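PDB 5YMX: mutual gliding-motility protein MglA from Myxococcus xanthus, which is a small Ras-like G protein of the ADP-ribosylation factor family, modelled here with GDP in its nucleotide pocket. Local coordinates for residues 136-141 / 161-166; 18-23 / 114-119; 58-63 / 71-76. All coordinates share one frame; numbering follows the deposited sequence.

Interaction 1: residues 136-141 / 161-166; sequences YVIQYN and RNIPEY. With GDP (guanosine-5'-diphosphate), chain C.
Tyr-140 and Glu-165 meet through their polar ends: OH of Tyr-140 donates to OE2 of Glu-165 over 2.5 Å, a very short bond, with the carboxylate and ring planes 79° apart. In Glu-165, chi1 of -55°, with CG anti to the carbonyl carbon, lays CG 3.7 Å from CG2 of Ile-138, the two side chains alongside each other; the extended chain beyond CG carries the carboxylate to the tyrosine hydroxyl. Further back, Ile-163 sets its CG2 over one face of the Tyr-136 ring in a CH-pi contact, offset toward the rim, while its CG1 sits 3.7 Å from CE2 of Tyr-136. The side chains of Val-137 and Pro-164 cross at about a right angle, CG1 of Val-137 against CB of Pro-164, and CB of Val-137 lies at the edge of the Tyr-166 ring.

The backbones join as parallel strands: Ile-138 N donates to Pro-164 O, Tyr-166 N to Ile-138 O and Tyr-140 N to Tyr-166 O, at 2.8 to 3.0 Å. Strands 136-141 and 165-167 with helix 151-158 between them form a beta-alpha-beta unit of the P-loop NTPase fold.

Behind this shell, Arg-155 of that helix forms a salt bridge with OE1 of Glu-165, so both carboxylate oxygens are engaged and the negative charge is probably stabilised. OE1 of Gln-139 is hydrogen-bonded to Asn-28 and NE2 to Thr-179. ND2 of Asn-141, first residue of the NKxD guanine motif, donates a hydrogen bond to N7 of GDP at 3.0 Å, bent to 143°; bonds of its amide to Cys-23 O and Ala-170 N fix which way it is flipped.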
loop_
_atom_site.group_PDB
_atom_site.type_symbol
_atom_site.label_atom_id
_atom_site.label_comp_id
_atom_site.label_asym_id
_atom_site.label_seq_id
_atom_site.Cartn_x
_atom_site.Cartn_y
_atom_site.Cartn_z
ATOM N N TYR A 136 -3.375 5.874 -5.304
ATOM C CA TYR A 136 -2.760 6.343 -4.068
ATOM C C TYR A 136 -3.868 6.769 -3.116
ATOM O O TYR A 136 -4.746 7.559 -3.484
ATOM C CB TYR A 136 -1.816 7.521 -4.391
ATOM C CG TYR A 136 -1.339 8.299 -3.185
ATOM C CD1 TYR A 136 -0.980 7.655 -2.002
ATOM C CD2 TYR A 136 -1.265 9.686 -3.225
ATOM C CE1 TYR A 136 -0.570 8.367 -0.901
ATOM C CE2 TYR A 136 -0.857 10.419 -2.122
ATOM C CZ TYR A 136 -0.512 9.744 -0.957
ATOM O OH TYR A 136 -0.101 10.446 0.147
ATOM N N VAL A 137 -3.843 6.212 -1.909
ATOM C CA VAL A 137 -4.748 6.613 -0.841
ATOM C C VAL A 137 -3.922 6.822 0.416
ATOM O O VAL A 137 -2.832 6.265 0.570
ATOM C CB VAL A 137 -5.867 5.580 -0.576
ATOM C CG1 VAL A 137 -6.618 5.225 -1.854
ATOM C CG2 VAL A 137 -5.325 4.318 0.052
ATOM N N ILE A 138 -4.459 7.627 1.326
ATOM C CA ILE A 138 -3.774 7.939 2.571
ATOM C C ILE A 138 -4.631 7.494 3.751
ATOM O O ILE A 138 -5.850 7.708 3.767
ATOM C CB ILE A 138 -3.351 9.431 2.658
ATOM C CG1 ILE A 138 -2.459 9.686 3.877
ATOM C CG2 ILE A 138 -4.534 10.391 2.657
ATOM C CD1 ILE A 138 -1.641 10.975 3.766
ATOM N N GLN A 139 -3.988 6.869 4.728
ATOM C CA GLN A 139 -4.647 6.430 5.949
ATOM C C GLN A 139 -4.095 7.224 7.117
ATOM O O GLN A 139 -2.880 7.274 7.312
ATOM C CB GLN A 139 -4.387 4.941 6.174
ATOM C CG GLN A 139 -5.062 4.405 7.443
ATOM C CD GLN A 139 -4.684 2.968 7.703
ATOM O OE1 GLN A 139 -3.802 2.693 8.506
ATOM N NE2 GLN A 139 -5.349 2.039 7.011
ATOM N N TYR A 140 -4.985 7.849 7.889
ATOM C CA TYR A 140 -4.597 8.513 9.134
ATOM C C TYR A 140 -4.844 7.501 10.240
ATOM O O TYR A 140 -5.989 7.294 10.662
ATOM C CB TYR A 140 -5.419 9.776 9.369
ATOM C CG TYR A 140 -5.366 10.778 8.236
ATOM C CD1 TYR A 140 -4.196 10.987 7.506
ATOM C CD2 TYR A 140 -6.485 11.509 7.891
ATOM C CE1 TYR A 140 -4.160 11.909 6.468
ATOM C CE2 TYR A 140 -6.453 12.435 6.875
ATOM C CZ TYR A 140 -5.290 12.633 6.164
ATOM O OH TYR A 140 -5.259 13.549 5.142
ATOM N N ASN A 141 -3.780 6.820 10.664
ATOM C CA ASN A 141 -3.878 5.722 11.612
ATOM C C ASN A 141 -3.687 6.234 13.047
ATOM O O ASN A 141 -3.224 7.353 13.283
ATOM C CB ASN A 141 -2.857 4.632 11.263
ATOM C CG ASN A 141 -3.082 3.355 12.034
ATOM O OD1 ASN A 141 -4.228 2.964 12.294
ATOM N ND2 ASN A 141 -1.995 2.694 12.418
ATOM N N ARG A 161 -4.100 17.430 -2.214
ATOM C CA ARG A 161 -4.644 17.088 -3.523
ATOM C C ARG A 161 -5.961 16.330 -3.414
ATOM O O ARG A 161 -6.373 15.671 -4.371
ATOM C CB ARG A 161 -3.620 16.313 -4.353
ATOM C CG ARG A 161 -2.348 17.105 -4.595
ATOM C CD ARG A 161 -1.287 16.270 -5.290
ATOM N NE ARG A 161 -1.674 15.913 -6.650
ATOM C CZ ARG A 161 -1.396 16.652 -7.720
ATOM N NH1 ARG A 161 -0.729 17.790 -7.589
ATOM N NH2 ARG A 161 -1.784 16.252 -8.923
ATOM N N ASN A 162 -6.619 16.393 -2.258
ATOM C CA ASN A 162 -7.862 15.658 -2.047
ATOM C C ASN A 162 -7.666 14.174 -2.331
ATOM O O ASN A 162 -8.520 13.517 -2.930
ATOM C CB ASN A 162 -9.010 16.235 -2.877
ATOM C CG ASN A 162 -10.368 15.705 -2.450
ATOM O OD1 ASN A 162 -10.586 15.392 -1.282
ATOM N ND2 ASN A 162 -11.284 15.601 -3.403
ATOM N N ILE A 163 -6.512 13.656 -1.920
ATOM C CA ILE A 163 -6.255 12.216 -1.990
ATOM C C ILE A 163 -7.306 11.503 -1.155
ATOM O O ILE A 163 -7.625 11.976 -0.051
ATOM C CB ILE A 163 -4.842 11.918 -1.450
ATOM C CG1 ILE A 163 -3.775 12.669 -2.244
ATOM C CG2 ILE A 163 -4.568 10.409 -1.387
ATOM C CD1 ILE A 163 -3.828 12.411 -3.711
ATOM N N PRO A 164 -7.879 10.389 -1.607
ATOM C CA PRO A 164 -8.807 9.637 -0.748
ATOM C C PRO A 164 -8.164 9.336 0.598
ATOM O O PRO A 164 -7.043 8.832 0.666
ATOM C CB PRO A 164 -9.059 8.349 -1.544
ATOM C CG PRO A 164 -8.778 8.715 -2.960
ATOM C CD PRO A 164 -7.663 9.721 -2.902
ATOM N N GLU A 165 -8.891 9.641 1.676
ATOM C CA GLU A 165 -8.378 9.600 3.039
ATOM C C GLU A 165 -9.258 8.706 3.894
ATOM O O GLU A 165 -10.492 8.771 3.809
ATOM C CB GLU A 165 -8.469 10.965 3.722
ATOM C CG GLU A 165 -7.830 12.122 3.055
ATOM C CD GLU A 165 -8.294 13.409 3.694
ATOM O OE1 GLU A 165 -9.513 13.668 3.692
ATOM O OE2 GLU A 165 -7.453 14.141 4.222
ATOM N N TYR A 166 -8.621 7.928 4.769
ATOM C CA TYR A 166 -9.332 7.005 5.645
ATOM C C TYR A 166 -8.770 7.103 7.052
ATOM O O TYR A 166 -7.557 7.013 7.247
ATOM C CB TYR A 166 -9.227 5.561 5.098
ATOM C CG TYR A 166 -9.898 5.516 3.761
ATOM C CD1 TYR A 166 -11.272 5.359 3.668
ATOM C CD2 TYR A 166 -9.182 5.761 2.591
ATOM C CE1 TYR A 166 -11.911 5.405 2.453
ATOM C CE2 TYR A 166 -9.820 5.814 1.364
ATOM C CZ TYR A 166 -11.183 5.633 1.306
ATOM O OH TYR A 166 -11.826 5.687 0.096
HETATM P PB GDP C . 5.146 -0.594 11.140
HETATM O O1B GDP C . 4.894 -1.938 10.503
HETATM O O2B GDP C . 6.575 -0.389 11.537
HETATM O O3B GDP C . 4.601 0.555 10.347
HETATM O O3A GDP C . 4.303 -0.516 12.534
HETATM P PA GDP C . 3.448 -1.655 13.311
HETATM O O1A GDP C . 4.374 -2.747 13.743
HETATM O O2A GDP C . 2.227 -2.055 12.537
HETATM O "O5'" GDP C . 2.945 -0.827 14.584
HETATM C "C5'" GDP C . 3.868 -0.302 15.544
HETATM C "C4'" GDP C . 3.197 -0.239 16.914
HETATM O "O4'" GDP C . 2.083 0.663 16.874
HETATM C "C3'" GDP C . 2.647 -1.576 17.380
HETATM O "O3'" GDP C . 2.826 -1.639 18.804
HETATM C "C2'" GDP C . 1.173 -1.478 17.058
HETATM O "O2'" GDP C . 0.370 -2.294 17.914
HETATM C "C1'" GDP C . 0.906 -0.011 17.309
HETATM N N9 GDP C . -0.236 0.487 16.531
HETATM C C8 GDP C . -0.433 0.331 15.196
HETATM N N7 GDP C . -1.593 0.932 14.821
HETATM C C5 GDP C . -2.107 1.513 15.932
HETATM C C6 GDP C . -3.298 2.310 16.241
HETATM O O6 GDP C . -4.119 2.607 15.355
HETATM N N1 GDP C . -3.466 2.699 17.515
HETATM C C2 GDP C . -2.612 2.406 18.506
HETATM N N2 GDP C . -2.886 2.858 19.754
HETATM N N3 GDP C . -1.492 1.671 18.302
HETATM C C4 GDP C . -1.212 1.221 17.049
#

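Interaction 2: residues 18-23 / 114-119; sequences YGPGLC and MESLEN. With GDP (guanosine-5'-diphosphate), chain C.
Tyr-18 points its ring at helix 110-126 and meets Asn-119 at right angles, yet the flat groups are turned only 26° from each other. Its OH donates to OD1 of Asn-119 at 2.5 Å, a very short bond that lies in the plane of the ring. Asn-119 reaches the hydroxyl by holding CG anti to its backbone N (chi1 180°), and its ND2 is bonded to Asp-86, which settles the rotation of the amide; Asn-123 is a second partner of the tyrosine hydroxyl. One turn earlier, the carbonyl O of Ser-116 lies at the same ring's edge, 3.6 Å from CE1 of Tyr-18.

The side chain of Ser-116 presses on the backbone of the next residues: OG is 3.3 Å from C of Gly-19, and CB is 3.8 Å from CD of Pro-20. Gly-19 opens what fits a P-loop (Walker A) sequence, and a type II turn from Pro-20 to Cys-23 presents Leu-22 N to O2B of GDP at 2.8 Å.

The contact thus sets the start of the phosphate-binding loop, just after strand 10-18, against helix 110-126, whose Ser-116 and Leu-117 also rest on Phe-101 of strand 98-104, while Leu-117 reaches Leu-158 of helix 151-158.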
loop_
_atom_site.group_PDB
_atom_site.type_symbol
_atom_site.label_atom_id
_atom_site.label_comp_id
_atom_site.label_asym_id
_atom_site.label_seq_id
_atom_site.Cartn_x
_atom_site.Cartn_y
_atom_site.Cartn_z
ATOM N N TYR A 18 3.286 2.280 2.750
ATOM C CA TYR A 18 4.464 3.104 2.977
ATOM C C TYR A 18 4.143 4.074 4.103
ATOM O O TYR A 18 2.993 4.463 4.281
ATOM C CB TYR A 18 4.759 3.905 1.712
ATOM C CG TYR A 18 6.187 4.305 1.456
ATOM C CD1 TYR A 18 6.697 5.500 1.944
ATOM C CD2 TYR A 18 7.011 3.503 0.674
ATOM C CE1 TYR A 18 8.002 5.896 1.649
ATOM C CE2 TYR A 18 8.314 3.879 0.383
ATOM C CZ TYR A 18 8.809 5.074 0.885
ATOM O OH TYR A 18 10.102 5.456 0.569
ATOM N N GLY A 19 5.165 4.468 4.852
ATOM C CA GLY A 19 4.991 5.389 5.944
ATOM C C GLY A 19 6.111 5.234 6.947
ATOM O O GLY A 19 6.931 4.318 6.835
ATOM N N PRO A 20 6.181 6.122 7.940
ATOM C CA PRO A 20 7.315 6.086 8.874
ATOM C C PRO A 20 7.334 4.805 9.691
ATOM O O PRO A 20 6.339 4.084 9.802
ATOM C CB PRO A 20 7.106 7.304 9.776
ATOM C CG PRO A 20 5.777 7.845 9.469
ATOM C CD PRO A 20 5.219 7.200 8.243
ATOM N N GLY A 21 8.498 4.518 10.263
ATOM C CA GLY A 21 8.600 3.371 11.130
ATOM C C GLY A 21 7.561 3.408 12.231
ATOM O O GLY A 21 7.281 4.470 12.802
ATOM N N LEU A 22 6.970 2.252 12.527
ATOM C CA LEU A 22 6.061 2.067 13.658
ATOM C C LEU A 22 4.734 2.791 13.480
ATOM O O LEU A 22 4.021 3.028 14.465
ATOM C CB LEU A 22 6.703 2.425 15.006
ATOM C CG LEU A 22 8.067 1.781 15.270
ATOM C CD1 LEU A 22 8.640 2.213 16.616
ATOM C CD2 LEU A 22 7.960 0.270 15.202
ATOM N N CYS A 23 4.373 3.138 12.249
ATOM C CA CYS A 23 3.135 3.857 12.015
ATOM C C CYS A 23 1.916 2.959 11.899
ATOM O O CYS A 23 0.799 3.483 11.946
ATOM C CB CYS A 23 3.249 4.725 10.759
ATOM S SG CYS A 23 3.375 3.787 9.226
ATOM N N MET A 114 5.749 13.665 7.414
ATOM C CA MET A 114 6.073 14.548 6.300
ATOM C C MET A 114 7.356 14.111 5.605
ATOM O O MET A 114 7.444 14.140 4.369
ATOM C CB MET A 114 6.159 15.993 6.792
ATOM C CG MET A 114 4.808 16.546 7.216
ATOM S SD MET A 114 4.839 18.260 7.741
ATOM C CE MET A 114 5.844 18.112 9.206
ATOM N N GLU A 115 8.364 13.708 6.381
ATOM C CA GLU A 115 9.606 13.234 5.780
ATOM C C GLU A 115 9.366 11.972 4.959
ATOM O O GLU A 115 9.891 11.832 3.847
ATOM C CB GLU A 115 10.638 12.987 6.878
ATOM C CG GLU A 115 11.973 12.471 6.371
ATOM C CD GLU A 115 13.105 12.748 7.341
ATOM O OE1 GLU A 115 12.841 13.333 8.415
ATOM O OE2 GLU A 115 14.259 12.392 7.023
ATOM N N SER A 116 8.562 11.047 5.487
ATOM C CA SER A 116 8.302 9.793 4.790
ATOM C C SER A 116 7.519 10.032 3.503
ATOM O O SER A 116 7.788 9.396 2.474
ATOM C CB SER A 116 7.580 8.816 5.721
ATOM O OG SER A 116 7.256 7.625 5.034
ATOM N N LEU A 117 6.555 10.957 3.533
ATOM C CA LEU A 117 5.786 11.263 2.333
ATOM C C LEU A 117 6.656 11.907 1.253
ATOM O O LEU A 117 6.518 11.597 0.063
ATOM C CB LEU A 117 4.596 12.142 2.702
ATOM C CG LEU A 117 3.670 12.519 1.554
ATOM C CD1 LEU A 117 3.242 11.283 0.766
ATOM C CD2 LEU A 117 2.459 13.277 2.106
ATOM N N GLU A 118 7.566 12.804 1.639
ATOM C CA GLU A 118 8.506 13.342 0.663
ATOM C C GLU A 118 9.417 12.247 0.125
ATOM O O GLU A 118 9.711 12.200 -1.080
ATOM C CB GLU A 118 9.319 14.471 1.299
ATOM C CG GLU A 118 10.416 15.033 0.392
ATOM C CD GLU A 118 9.874 15.832 -0.784
ATOM O OE1 GLU A 118 8.638 15.881 -0.963
ATOM O OE2 GLU A 118 10.690 16.420 -1.529
ATOM N N ASN A 119 9.882 11.361 1.004
ATOM C CA ASN A 119 10.727 10.247 0.589
ATOM C C ASN A 119 9.996 9.344 -0.399
ATOM O O ASN A 119 10.588 8.867 -1.378
ATOM C CB ASN A 119 11.157 9.482 1.844
ATOM C CG ASN A 119 12.032 8.291 1.551
ATOM O OD1 ASN A 119 11.586 7.154 1.628
ATOM N ND2 ASN A 119 13.301 8.544 1.244
HETATM P PB GDP C . 5.146 -0.594 11.140
HETATM O O1B GDP C . 4.894 -1.938 10.503
HETATM O O2B GDP C . 6.575 -0.389 11.537
HETATM O O3B GDP C . 4.601 0.555 10.347
HETATM O O3A GDP C . 4.303 -0.516 12.534
HETATM P PA GDP C . 3.448 -1.655 13.311
HETATM O O1A GDP C . 4.374 -2.747 13.743
HETATM O O2A GDP C . 2.227 -2.055 12.537
HETATM O "O5'" GDP C . 2.945 -0.827 14.584
HETATM C "C5'" GDP C . 3.868 -0.302 15.544
HETATM C "C4'" GDP C . 3.197 -0.239 16.914
HETATM O "O4'" GDP C . 2.083 0.663 16.874
HETATM C "C3'" GDP C . 2.647 -1.576 17.380
HETATM O "O3'" GDP C . 2.826 -1.639 18.804
HETATM C "C2'" GDP C . 1.173 -1.478 17.058
HETATM O "O2'" GDP C . 0.370 -2.294 17.914
HETATM C "C1'" GDP C . 0.906 -0.011 17.309
HETATM N N9 GDP C . -0.236 0.487 16.531
HETATM C C8 GDP C . -0.433 0.331 15.196
HETATM N N7 GDP C . -1.593 0.932 14.821
HETATM C C5 GDP C . -2.107 1.513 15.932
HETATM C C6 GDP C . -3.298 2.310 16.241
HETATM O O6 GDP C . -4.119 2.607 15.355
HETATM N N1 GDP C . -3.466 2.699 17.515
HETATM C C2 GDP C . -2.612 2.406 18.506
HETATM N N2 GDP C . -2.886 2.858 19.754
HETATM N N3 GDP C . -1.492 1.671 18.302
HETATM C C4 GDP C . -1.212 1.221 17.049
#

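Interaction 3: residues 58-63 / 71-76; sequences DFLPLS and KTRFHL
Phe-59 and Phe-74 form an antiparallel hydrogen-bonded pair, with N of Phe-59 to O of Phe-74 and N of Phe-74 to O of Phe-59 both 2.9 Å. One residue before Phe-59, Asp-58 and His-75 form the neighbouring non-hydrogen-bonded pair. Past Phe-59 the regular pairing gives out, and one water bridges the two backbones instead, hydrogen-bonded to Pro-61 O (2.9 Å) and to Thr-72 O (2.8 Å).

On the face of Asp-58 and His-75, CB of Asp-58 makes a CH-pi contact over the face of the imidazole, 3.4 Å from ND1 of His-75. The carboxylate of Asp-58, its CG wedged between backbone N and carbonyl carbon (chi1 67°), turns to Arg-73, and Arg-73 NH1 makes a salt bridge to Asp-58 OD1 at 2.9 Å. The planes stand 87° apart, and the oxygen sits 30° out of the guanidinium plane. Leu-60 CB lies over one face of that guanidinium, toward its rim, and Glu-10 takes its NE in a second salt bridge. NE2 of His-75 is bonded to Asn-12. On the other face, the Phe-59 ring brings CE1 to 3.9 Å from CB of Phe-74, and Pro-61 CG meets the edge of the Phe-74 ring.

The two strands are a beta hairpin, probably the interswitch hairpin of Ras-like proteins. Strand 71-78 runs between strand 53-59 and the parallel strand 10-18, and Phe-74 packs against helix 176-193 on Ala-184 and Leu-188.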
loop_
_atom_site.group_PDB
_atom_site.type_symbol
_atom_site.label_atom_id
_atom_site.label_comp_id
_atom_site.label_asym_id
_atom_site.label_seq_id
_atom_site.Cartn_x
_atom_site.Cartn_y
_atom_site.Cartn_z
ATOM N N ASP A 58 0.075 -12.520 -0.762
ATOM C CA ASP A 58 -0.840 -12.340 -1.874
ATOM C C ASP A 58 -2.142 -13.091 -1.627
ATOM O O ASP A 58 -2.211 -14.031 -0.833
ATOM C CB ASP A 58 -0.205 -12.717 -3.236
ATOM C CG ASP A 58 0.086 -14.197 -3.363
ATOM O OD1 ASP A 58 -0.865 -14.986 -3.554
ATOM O OD2 ASP A 58 1.272 -14.573 -3.293
ATOM N N PHE A 59 -3.188 -12.634 -2.302
ATOM C CA PHE A 59 -4.477 -13.301 -2.193
ATOM C C PHE A 59 -5.303 -13.003 -3.437
ATOM O O PHE A 59 -5.103 -11.989 -4.114
ATOM C CB PHE A 59 -5.238 -12.903 -0.917
ATOM C CG PHE A 59 -5.660 -11.466 -0.888
ATOM C CD1 PHE A 59 -4.750 -10.469 -0.586
ATOM C CD2 PHE A 59 -6.972 -11.108 -1.172
ATOM C CE1 PHE A 59 -5.142 -9.130 -0.566
ATOM C CE2 PHE A 59 -7.369 -9.778 -1.157
ATOM C CZ PHE A 59 -6.450 -8.788 -0.855
ATOM N N LEU A 60 -6.223 -13.913 -3.732
ATOM C CA LEU A 60 -7.059 -13.835 -4.927
ATOM C C LEU A 60 -8.495 -13.708 -4.451
ATOM O O LEU A 60 -9.133 -14.725 -4.134
ATOM C CB LEU A 60 -6.884 -15.111 -5.752
ATOM C CG LEU A 60 -7.533 -15.208 -7.132
ATOM C CD1 LEU A 60 -6.794 -14.340 -8.128
ATOM C CD2 LEU A 60 -7.579 -16.660 -7.614
ATOM N N PRO A 61 -9.049 -12.497 -4.368
ATOM C CA PRO A 61 -10.390 -12.352 -3.775
ATOM C C PRO A 61 -11.457 -13.025 -4.629
ATOM O O PRO A 61 -11.489 -12.865 -5.849
ATOM C CB PRO A 61 -10.591 -10.831 -3.698
ATOM C CG PRO A 61 -9.582 -10.238 -4.612
ATOM C CD PRO A 61 -8.443 -11.205 -4.737
ATOM N N LEU A 62 -12.339 -13.782 -3.965
ATOM C CA LEU A 62 -13.378 -14.526 -4.668
ATOM C C LEU A 62 -14.504 -13.630 -5.163
ATOM O O LEU A 62 -15.195 -13.995 -6.120
ATOM C CB LEU A 62 -13.956 -15.612 -3.758
ATOM C CG LEU A 62 -13.030 -16.773 -3.400
ATOM C CD1 LEU A 62 -13.705 -17.695 -2.393
ATOM C CD2 LEU A 62 -12.632 -17.540 -4.651
ATOM N N SER A 63 -14.702 -12.468 -4.539
ATOM C CA SER A 63 -15.810 -11.600 -4.922
ATOM C C SER A 63 -15.602 -10.949 -6.282
ATOM O O SER A 63 -16.582 -10.547 -6.919
ATOM C CB SER A 63 -16.009 -10.515 -3.863
ATOM O OG SER A 63 -14.843 -9.718 -3.731
ATOM N N LYS A 71 -8.340 -13.078 -13.781
ATOM C CA LYS A 71 -8.604 -12.768 -12.386
ATOM C C LYS A 71 -7.494 -11.866 -11.862
ATOM O O LYS A 71 -6.389 -11.841 -12.401
ATOM C CB LYS A 71 -8.672 -14.052 -11.558
ATOM C CG LYS A 71 -9.851 -14.950 -11.920
ATOM C CD LYS A 71 -9.934 -16.151 -10.990
ATOM C CE LYS A 71 -10.999 -17.142 -11.448
ATOM N NZ LYS A 71 -12.367 -16.544 -11.477
ATOM N N THR A 72 -7.799 -11.104 -10.813
ATOM C CA THR A 72 -6.827 -10.181 -10.236
ATOM C C THR A 72 -6.374 -10.702 -8.878
ATOM O O THR A 72 -7.199 -10.922 -7.984
ATOM C CB THR A 72 -7.378 -8.756 -10.125
ATOM O OG1 THR A 72 -7.753 -8.278 -11.423
ATOM C CG2 THR A 72 -6.318 -7.823 -9.540
ATOM N N ARG A 73 -5.064 -10.885 -8.730
ATOM C CA ARG A 73 -4.431 -11.296 -7.486
ATOM C C ARG A 73 -3.707 -10.090 -6.910
ATOM O O ARG A 73 -2.930 -9.441 -7.615
ATOM C CB ARG A 73 -3.417 -12.415 -7.758
ATOM C CG ARG A 73 -2.703 -12.922 -6.500
ATOM C CD ARG A 73 -1.796 -14.114 -6.786
ATOM N NE ARG A 73 -2.558 -15.275 -7.243
ATOM C CZ ARG A 73 -3.210 -16.099 -6.429
ATOM N NH1 ARG A 73 -3.185 -15.895 -5.118
ATOM N NH2 ARG A 73 -3.889 -17.127 -6.921
ATOM N N PHE A 74 -3.961 -9.789 -5.640
ATOM C CA PHE A 74 -3.361 -8.638 -4.979
ATOM C C PHE A 74 -2.205 -9.084 -4.102
ATOM O O PHE A 74 -2.312 -10.075 -3.376
ATOM C CB PHE A 74 -4.402 -7.872 -4.153
ATOM C CG PHE A 74 -5.356 -7.095 -5.002
ATOM C CD1 PHE A 74 -4.997 -5.852 -5.498
ATOM C CD2 PHE A 74 -6.587 -7.628 -5.354
ATOM C CE1 PHE A 74 -5.862 -5.137 -6.313
ATOM C CE2 PHE A 74 -7.453 -6.913 -6.165
ATOM C CZ PHE A 74 -7.089 -5.670 -6.639
ATOM N N HIS A 75 -1.095 -8.351 -4.183
ATOM C CA HIS A 75 0.090 -8.620 -3.384
ATOM C C HIS A 75 0.329 -7.384 -2.538
ATOM O O HIS A 75 0.533 -6.299 -3.087
ATOM C CB HIS A 75 1.310 -8.836 -4.283
ATOM C CG HIS A 75 1.185 -9.977 -5.241
ATOM N ND1 HIS A 75 2.042 -11.055 -5.216
ATOM C CD2 HIS A 75 0.337 -10.189 -6.276
ATOM C CE1 HIS A 75 1.711 -11.894 -6.179
ATOM N NE2 HIS A 75 0.679 -11.395 -6.836
ATOM N N LEU A 76 0.303 -7.539 -1.222
ATOM C CA LEU A 76 0.505 -6.424 -0.300
ATOM C C LEU A 76 1.926 -6.492 0.238
ATOM O O LEU A 76 2.357 -7.548 0.722
ATOM C CB LEU A 76 -0.499 -6.454 0.855
ATOM C CG LEU A 76 -1.987 -6.594 0.522
ATOM C CD1 LEU A 76 -2.814 -6.241 1.744
ATOM C CD2 LEU A 76 -2.416 -5.767 -0.681
HETATM O O HOH W 1 -9.597 -12.350 -8.001
#

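How the interactions relate
All three contacts are partly buried, interaction 1 with the largest share: five of its nine touching residues are buried, against three of ten in interaction 3. Interactions 1 and 3 both join strands of the one mixed sheet, parallel in the first and antiparallel in the second, with centres about 22 Å apart. Interaction 2 is loop against helix, and its single bond across is a side-chain one. Interactions 1 and 2 lie together at the nucleotide: both touch GDP, one at the base and one at the phosphate, and Tyr-136 OH packs on Leu-117 CD1. Interaction 3 lies across the chain's centre from interaction 2 and touches neither of the others; its polar pairing is consistent with a less enclosed place.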